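PDB 3WQB: extracellular serine protease from Aeromonas sobria, which preferentially cleaves peptide bonds that follow two basic residues, one of them lysine, in host plasma proteins such as prekallikrein, prothrombin and fibrinogen. Local coordinates for residues 450-464 with 578-590. The protein carries 1 engineered substitution. Numbering follows the deposited sequence.
Sequences AAIADVGNSPTSSTT and NNRQPGKLISWSL. With CA (calcium ion), chain D.
Trp588 brings the pyrrole edge of its indole against the side chain of Ser462. Its NE1 gives a hydrogen bond to Ser462 OG at 2.8 Å, bent to 147° at the hydrogen. The hydroxyl lies in the ring plane, where the N-H of the indole points. A chi1 of 174° swings the Ser462 hydroxyl away from its own backbone N and toward NE1. The bond satisfies the one polar atom of a buried indole. Further along, Thr464 CG2 lies 3.9 Å from Trp588 CH2 and also touches Leu590 CD2. Leu585 also reaches Ser462, with CD2 4.2 Å from Ser462 CB and CB against the methyl of Thr460.

Toward the calcium end the two segments pair directly. Ile452 and Gly583 form an antiparallel hydrogen-bonded pair, with Ile452 N to Gly583 O at 2.9 Å and Gly583 N to Ile452 O at 2.8 Å. Leu585 N continues the ladder to Ala450 O. Ile452 CD1 rests 3.7 Å from Leu585 N. Thr460 OG1 gives a hydrogen bond to Ala451 O, which ties the start of strand 460-464 to strand 451-452.

Beyond this pairing, both segments bind calcium. Asp454 OD1 lies 2.3 Å from the ion, and Asn578 and Asn579 also coordinate it. Asp488, Asp553 and Ala555 complete the protein ligands of this P-domain site. Asn579 OD1 binds the ion and ND2 donates to Gln581 O, so the amide of Asn579 is held at both ends. A water bridges Asp454 OD2 and Asn579 O.

Strand 460-466 pairs with strand 545-553 in one P-domain sheet. Strand 583-595 belongs to another, between strands 436-444 and 471-482. The side chains of Ser462 and Trp588 thus meet between two sheets, while strand 451-452 adds a short pairing to strand 583-595.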
ATOM      1  N   ALA A 450      30.408   5.792 -12.118  1.00 18.74           N
ATOM      2  CA  ALA A 450      29.038   6.314 -12.094  1.00 18.06           C
ATOM      3  C   ALA A 450      28.214   5.927 -13.322  1.00 17.10           C
ATOM      4  O   ALA A 450      26.985   5.908 -13.273  1.00 16.64           O
ATOM      5  CB  ALA A 450      29.049   7.833 -11.929  1.00 18.25           C
ATOM      6  N   ALA A 451      28.888   5.623 -14.426  1.00 16.20           N
ATOM      7  CA  ALA A 451      28.217   5.367 -15.693  1.00 15.33           C
ATOM      8  C   ALA A 451      27.269   4.171 -15.645  1.00 15.17           C
ATOM      9  O   ALA A 451      27.609   3.116 -15.099  1.00 15.53           O
ATOM     10  CB  ALA A 451      29.248   5.181 -16.805  1.00 15.61           C
ATOM     11  N   ILE A 452      26.082   4.354 -16.215  1.00 14.65           N
ATOM     12  CA  ILE A 452      25.153   3.250 -16.435  1.00 14.47           C
ATOM     13  C   ILE A 452      25.038   3.075 -17.950  1.00 14.62           C
ATOM     14  O   ILE A 452      24.257   3.766 -18.614  1.00 15.29           O
ATOM     15  CB  ILE A 452      23.746   3.506 -15.810  1.00 14.06           C
ATOM     16  CG1 ILE A 452      23.850   3.880 -14.323  1.00 14.43           C
ATOM     17  CG2 ILE A 452      22.849   2.277 -16.009  1.00 14.36           C
ATOM     18  CD1 ILE A 452      22.588   4.519 -13.746  1.00 14.64           C
ATOM     19  N   ALA A 453      25.830   2.167 -18.500  1.00 14.54           N
ATOM     20  CA  ALA A 453      25.816   1.940 -19.946  1.00 14.52           C
ATOM     21  C   ALA A 453      24.496   1.330 -20.388  1.00 14.54           C
ATOM     22  O   ALA A 453      23.858   0.594 -19.630  1.00 14.96           O
ATOM     23  CB  ALA A 453      26.969   1.038 -20.361  1.00 15.03           C
ATOM     24  N   ASP A 454      24.081   1.640 -21.614  1.00 14.45           N
ATOM     25  CA  ASP A 454      22.957   0.942 -22.224  1.00 14.21           C
ATOM     26  C   ASP A 454      23.296  -0.551 -22.256  1.00 14.28           C
ATOM     27  O   ASP A 454      24.459  -0.917 -22.448  1.00 14.68           O
ATOM     28  CB  ASP A 454      22.753   1.464 -23.645  1.00 14.43           C
ATOM     29  CG  ASP A 454      21.437   1.039 -24.251  1.00 14.86           C
ATOM     30  OD1 ASP A 454      20.486   0.703 -23.508  1.00 15.11           O
ATOM     31  OD2 ASP A 454      21.343   1.063 -25.499  1.00 15.85           O
ATOM     32  N   VAL A 455      22.295  -1.406 -22.037  1.00 13.60           N
ATOM     33  CA  VAL A 455      22.471  -2.874 -22.070  1.00 13.90           C
ATOM     34  C   VAL A 455      23.808  -3.308 -21.453  1.00 13.92           C
ATOM     35  O   VAL A 455      24.665  -3.905 -22.111  1.00 14.53           O
ATOM     36  CB  VAL A 455      22.237  -3.489 -23.502  1.00 13.80           C
ATOM     37  CG1 VAL A 455      20.761  -3.495 -23.833  1.00 14.61           C
ATOM     38  CG2 VAL A 455      23.045  -2.768 -24.619  1.00 14.17           C
ATOM     39  N   GLY A 456      23.975  -3.009 -20.166  1.00 14.15           N
ATOM     40  CA  GLY A 456      25.276  -3.149 -19.521  1.00 14.92           C
ATOM     41  C   GLY A 456      25.793  -4.567 -19.424  1.00 15.37           C
ATOM     42  O   GLY A 456      25.020  -5.513 -19.282  1.00 15.55           O
ATOM     43  N   ASN A 457      27.111  -4.716 -19.506  1.00 16.04           N
ATOM     44  CA  ASN A 457      27.744  -6.014 -19.299  1.00 17.00           C
ATOM     45  C   ASN A 457      27.666  -6.499 -17.866  1.00 16.97           C
ATOM     46  O   ASN A 457      27.699  -7.702 -17.610  1.00 17.53           O
ATOM     47  CB  ASN A 457      29.203  -5.969 -19.743  1.00 17.38           C
ATOM     48  CG  ASN A 457      29.362  -6.271 -21.209  1.00 20.24           C
ATOM     49  OD1 ASN A 457      28.764  -7.212 -21.721  1.00 21.87           O
ATOM     50  ND2 ASN A 457      30.175  -5.481 -21.890  1.00 22.57           N
ATOM     51  N   SER A 458      27.578  -5.549 -16.940  1.00 16.91           N
ATOM     52  CA  SER A 458      27.487  -5.831 -15.519  1.00 16.74           C
ATOM     53  C   SER A 458      26.840  -4.618 -14.864  1.00 16.04           C
ATOM     54  O   SER A 458      26.769  -3.555 -15.474  1.00 15.86           O
ATOM     55  CB  SER A 458      28.873  -6.078 -14.914  1.00 16.97           C
ATOM     56  OG  SER A 458      29.684  -4.924 -14.989  1.00 18.79           O
ATOM     57  N   PRO A 459      26.364  -4.770 -13.617  1.00 15.85           N
ATOM     58  CA  PRO A 459      25.738  -3.641 -12.947  1.00 15.64           C
ATOM     59  C   PRO A 459      26.705  -2.512 -12.624  1.00 15.00           C
ATOM     60  O   PRO A 459      27.900  -2.732 -12.415  1.00 16.26           O
ATOM     61  CB  PRO A 459      25.226  -4.246 -11.642  1.00 15.73           C
ATOM     62  CG  PRO A 459      25.081  -5.694 -11.912  1.00 17.00           C
ATOM     63  CD  PRO A 459      26.188  -6.025 -12.866  1.00 15.95           C
ATOM     64  N   THR A 460      26.164  -1.304 -12.604  1.00 14.23           N
ATOM     65  CA  THR A 460      26.815  -0.162 -11.995  1.00 14.09           C
ATOM     66  C   THR A 460      26.630  -0.360 -10.500  1.00 13.66           C
ATOM     67  O   THR A 460      25.507  -0.505 -10.028  1.00 13.80           O
ATOM     68  CB  THR A 460      26.136   1.120 -12.471  1.00 13.68           C
ATOM     69  OG1 THR A 460      26.196   1.170 -13.902  1.00 14.36           O
ATOM     70  CG2 THR A 460      26.790   2.358 -11.877  1.00 14.45           C
ATOM     71  N   SER A 461      27.726  -0.377  -9.752  1.00 13.30           N
ATOM     72  CA  SER A 461      27.689  -0.777  -8.356  1.00 14.10           C
ATOM     73  C   SER A 461      28.293   0.259  -7.445  1.00 13.50           C
ATOM     74  O   SER A 461      29.248   0.946  -7.804  1.00 14.28           O
ATOM     75  CB  SER A 461      28.433  -2.105  -8.165  1.00 14.61           C
ATOM     76  OG  SER A 461      27.910  -3.120  -9.016  1.00 18.79           O
ATOM     77  N   SER A 462      27.742   0.339  -6.244  1.00 12.42           N
ATOM     78  CA  SER A 462      28.259   1.216  -5.207  1.00 12.12           C
ATOM     79  C   SER A 462      28.051   0.559  -3.853  1.00 12.23           C
ATOM     80  O   SER A 462      26.992   0.006  -3.581  1.00 12.26           O
ATOM     81  CB  SER A 462      27.570   2.581  -5.296  1.00 12.38           C
ATOM     82  OG  SER A 462      27.935   3.435  -4.221  1.00 12.95           O
ATOM     83  N   THR A 463      29.075   0.628  -3.011  1.00 12.97           N
ATOM     84  CA  THR A 463      29.098  -0.087  -1.739  1.00 12.97           C
ATOM     85  C   THR A 463      29.329   0.843  -0.551  1.00 12.84           C
ATOM     86  O   THR A 463      30.070   1.814  -0.660  1.00 13.30           O
ATOM     87  CB  THR A 463      30.190  -1.179  -1.795  1.00 13.54           C
ATOM     88  OG1 THR A 463      29.877  -2.108  -2.845  1.00 15.52           O
ATOM     89  CG2 THR A 463      30.311  -1.917  -0.475  1.00 14.19           C
ATOM     90  N   THR A 464      28.670   0.550   0.569  1.00 12.33           N
ATOM     91  CA  THR A 464      28.901   1.243   1.834  1.00 12.73           C
ATOM     92  C   THR A 464      28.981   0.226   2.963  1.00 12.68           C
ATOM     93  O   THR A 464      28.362  -0.838   2.901  1.00 12.55           O
ATOM     94  CB  THR A 464      27.805   2.311   2.115  1.00 12.70           C
ATOM     95  OG1 THR A 464      28.193   3.143   3.217  1.00 14.59           O
ATOM     96  CG2 THR A 464      26.456   1.672   2.427  1.00 13.67           C
ATOM     97  N   ASN A 578      14.542   3.881 -26.754  1.00 18.46           N
ATOM     98  CA  ASN A 578      15.750   3.598 -25.983  1.00 18.13           C
ATOM     99  C   ASN A 578      16.574   4.851 -25.676  1.00 18.30           C
ATOM    100  O   ASN A 578      16.635   5.777 -26.483  1.00 18.84           O
ATOM    101  CB  ASN A 578      16.607   2.552 -26.692  1.00 17.87           C
ATOM    102  CG  ASN A 578      17.716   2.013 -25.815  1.00 17.13           C
ATOM    103  OD1 ASN A 578      17.527   1.777 -24.621  1.00 15.72           O
ATOM    104  ND2 ASN A 578      18.888   1.827 -26.399  1.00 17.36           N
ATOM    105  N   ASN A 579      17.188   4.894 -24.495  1.00 18.17           N
ATOM    106  CA  ASN A 579      18.103   5.986 -24.166  1.00 18.66           C
ATOM    107  C   ASN A 579      19.235   6.068 -25.184  1.00 19.63           C
ATOM    108  O   ASN A 579      19.867   5.064 -25.505  1.00 19.59           O
ATOM    109  CB  ASN A 579      18.670   5.846 -22.748  1.00 18.23           C
ATOM    110  CG  ASN A 579      19.295   4.489 -22.496  1.00 17.65           C
ATOM    111  OD1 ASN A 579      18.618   3.465 -22.552  1.00 17.40           O
ATOM    112  ND2 ASN A 579      20.591   4.476 -22.206  1.00 17.62           N
ATOM    113  N   ARG A 580      19.467   7.277 -25.686  1.00 20.96           N
ATOM    114  CA  ARG A 580      20.523   7.538 -26.654  1.00 22.45           C
ATOM    115  C   ARG A 580      21.906   7.626 -25.991  1.00 22.52           C
ATOM    116  O   ARG A 580      22.929   7.343 -26.622  1.00 23.09           O
ATOM    117  CB  ARG A 580      20.209   8.842 -27.398  1.00 22.99           C
ATOM    118  CG  ARG A 580      21.196   9.205 -28.490  1.00 26.08           C
ATOM    119  CD  ARG A 580      20.582   9.169 -29.885  1.00 30.62           C
ATOM    120  NE  ARG A 580      21.549   9.602 -30.897  1.00 33.76           N
ATOM    121  CZ  ARG A 580      21.913  10.868 -31.115  1.00 35.08           C
ATOM    122  NH1 ARG A 580      21.395  11.859 -30.399  1.00 36.66           N
ATOM    123  NH2 ARG A 580      22.804  11.145 -32.058  1.00 36.24           N
ATOM    124  N   GLN A 581      21.926   8.030 -24.723  1.00 22.46           N
ATOM    125  CA  GLN A 581      23.154   8.218 -23.963  1.00 22.25           C
ATOM    126  C   GLN A 581      23.170   7.276 -22.754  1.00 21.16           C
ATOM    127  O   GLN A 581      22.106   6.835 -22.295  1.00 20.96           O
ATOM    128  CB  GLN A 581      23.255   9.669 -23.471  1.00 22.97           C
ATOM    129  CG  GLN A 581      23.835  10.679 -24.470  1.00 25.55           C
ATOM    130  CD  GLN A 581      22.871  11.087 -25.577  1.00 27.76           C
ATOM    131  OE1 GLN A 581      21.730  11.487 -25.319  1.00 29.09           O
ATOM    132  NE2 GLN A 581      23.337  11.011 -26.818  1.00 29.12           N
ATOM    133  N   PRO A 582      24.374   6.964 -22.231  1.00 20.21           N
ATOM    134  CA  PRO A 582      24.431   6.269 -20.949  1.00 19.38           C
ATOM    135  C   PRO A 582      23.813   7.093 -19.826  1.00 18.54           C
ATOM    136  O   PRO A 582      23.779   8.328 -19.883  1.00 18.52           O
ATOM    137  CB  PRO A 582      25.934   6.090 -20.697  1.00 19.22           C
ATOM    138  CG  PRO A 582      26.615   7.053 -21.630  1.00 20.33           C
ATOM    139  CD  PRO A 582      25.716   7.159 -22.814  1.00 19.99           C
ATOM    140  N   GLY A 583      23.291   6.395 -18.827  1.00 17.62           N
ATOM    141  CA  GLY A 583      22.828   7.037 -17.613  1.00 16.91           C
ATOM    142  C   GLY A 583      23.972   7.264 -16.648  1.00 16.33           C
ATOM    143  O   GLY A 583      25.129   6.946 -16.940  1.00 15.72           O
ATOM    144  N   LYS A 584      23.643   7.801 -15.483  1.00 16.09           N
ATOM    145  CA  LYS A 584      24.637   8.172 -14.495  1.00 16.81           C
ATOM    146  C   LYS A 584      24.044   7.982 -13.110  1.00 15.70           C
ATOM    147  O   LYS A 584      23.015   8.569 -12.804  1.00 15.98           O
ATOM    148  CB  LYS A 584      25.052   9.636 -14.707  1.00 17.91           C
ATOM    149  CG  LYS A 584      26.007  10.204 -13.664  1.00 20.51           C
ATOM    150  CD  LYS A 584      26.403  11.637 -13.997  1.00 23.17           C
ATOM    151  CE  LYS A 584      25.295  12.630 -13.672  1.00 24.84           C
ATOM    152  NZ  LYS A 584      25.749  14.043 -13.797  1.00 26.36           N
ATOM    153  N   LEU A 585      24.676   7.150 -12.288  1.00 15.11           N
ATOM    154  CA  LEU A 585      24.313   7.075 -10.875  1.00 14.85           C
ATOM    155  C   LEU A 585      24.905   8.291 -10.165  1.00 15.09           C
ATOM    156  O   LEU A 585      26.107   8.555 -10.265  1.00 15.94           O
ATOM    157  CB  LEU A 585      24.837   5.780 -10.245  1.00 14.66           C
ATOM    158  CG  LEU A 585      24.547   5.551  -8.761  1.00 14.53           C
ATOM    159  CD1 LEU A 585      23.041   5.518  -8.458  1.00 14.72           C
ATOM    160  CD2 LEU A 585      25.213   4.277  -8.288  1.00 15.55           C
ATOM    161  N   ILE A 586      24.050   9.028  -9.466  1.00 14.78           N
ATOM    162  CA  ILE A 586      24.446  10.260  -8.779  1.00 14.97           C
ATOM    163  C   ILE A 586      24.771   9.993  -7.304  1.00 14.76           C
ATOM    164  O   ILE A 586      25.851  10.333  -6.819  1.00 14.88           O
ATOM    165  CB  ILE A 586      23.353  11.361  -8.926  1.00 15.12           C
ATOM    166  CG1 ILE A 586      23.156  11.726 -10.402  1.00 16.11           C
ATOM    167  CG2 ILE A 586      23.697  12.603  -8.080  1.00 15.29           C
ATOM    168  CD1 ILE A 586      21.866  12.478 -10.697  1.00 16.84           C
ATOM    169  N   SER A 587      23.830   9.377  -6.595  1.00 13.98           N
ATOM    170  CA  SER A 587      24.013   9.098  -5.183  1.00 14.15           C
ATOM    171  C   SER A 587      23.015   8.051  -4.763  1.00 13.11           C
ATOM    172  O   SER A 587      22.007   7.842  -5.429  1.00 13.41           O
ATOM    173  CB  SER A 587      23.781  10.355  -4.341  1.00 14.47           C
ATOM    174  OG  SER A 587      22.425  10.750  -4.369  1.00 17.58           O
ATOM    175  N   TRP A 588      23.297   7.401  -3.643  1.00 12.69           N
ATOM    176  CA  TRP A 588      22.279   6.631  -2.961  1.00 12.38           C
ATOM    177  C   TRP A 588      22.503   6.746  -1.472  1.00 12.57           C
ATOM    178  O   TRP A 588      23.599   7.116  -1.033  1.00 13.14           O
ATOM    179  CB  TRP A 588      22.252   5.171  -3.422  1.00 12.72           C
ATOM    180  CG  TRP A 588      23.426   4.332  -3.022  1.00 11.82           C
ATOM    181  CD1 TRP A 588      24.721   4.476  -3.432  1.00 13.08           C
ATOM    182  CD2 TRP A 588      23.403   3.195  -2.150  1.00 11.69           C
ATOM    183  NE1 TRP A 588      25.503   3.507  -2.866  1.00 12.98           N
ATOM    184  CE2 TRP A 588      24.721   2.704  -2.074  1.00 11.78           C
ATOM    185  CE3 TRP A 588      22.396   2.558  -1.409  1.00 10.97           C
ATOM    186  CZ2 TRP A 588      25.059   1.587  -1.308  1.00 12.45           C
ATOM    187  CZ3 TRP A 588      22.730   1.444  -0.652  1.00 11.15           C
ATOM    188  CH2 TRP A 588      24.050   0.968  -0.610  1.00 12.07           C
ATOM    189  N   SER A 589      21.463   6.442  -0.703  1.00 12.60           N
ATOM    190  CA  SER A 589      21.543   6.460   0.745  1.00 12.57           C
ATOM    191  C   SER A 589      20.917   5.190   1.296  1.00 12.39           C
ATOM    192  O   SER A 589      19.967   4.660   0.726  1.00 12.57           O
ATOM    193  CB  SER A 589      20.831   7.687   1.315  1.00 13.35           C
ATOM    194  OG  SER A 589      21.436   8.879   0.864  1.00 14.74           O
ATOM    195  N   LEU A 590      21.461   4.722   2.413  1.00 12.09           N
ATOM    196  CA  LEU A 590      21.013   3.496   3.058  1.00 11.44           C
ATOM    197  C   LEU A 590      20.617   3.757   4.499  1.00 11.92           C
ATOM    198  O   LEU A 590      21.374   4.379   5.252  1.00 11.84           O
ATOM    199  CB  LEU A 590      22.132   2.437   3.019  1.00 11.80           C
ATOM    200  CG  LEU A 590      21.874   1.103   3.718  1.00 11.87           C
ATOM    201  CD1 LEU A 590      20.717   0.337   3.068  1.00 13.30           C
ATOM    202  CD2 LEU A 590      23.133   0.256   3.711  1.00 14.59           C
TER
HETATM  203 CA    CA D 902      18.474   1.097 -22.521  1.00 13.46          CA
HETATM  204  O   HOH W   1      22.089   3.743 -26.335  1.00 23.16           O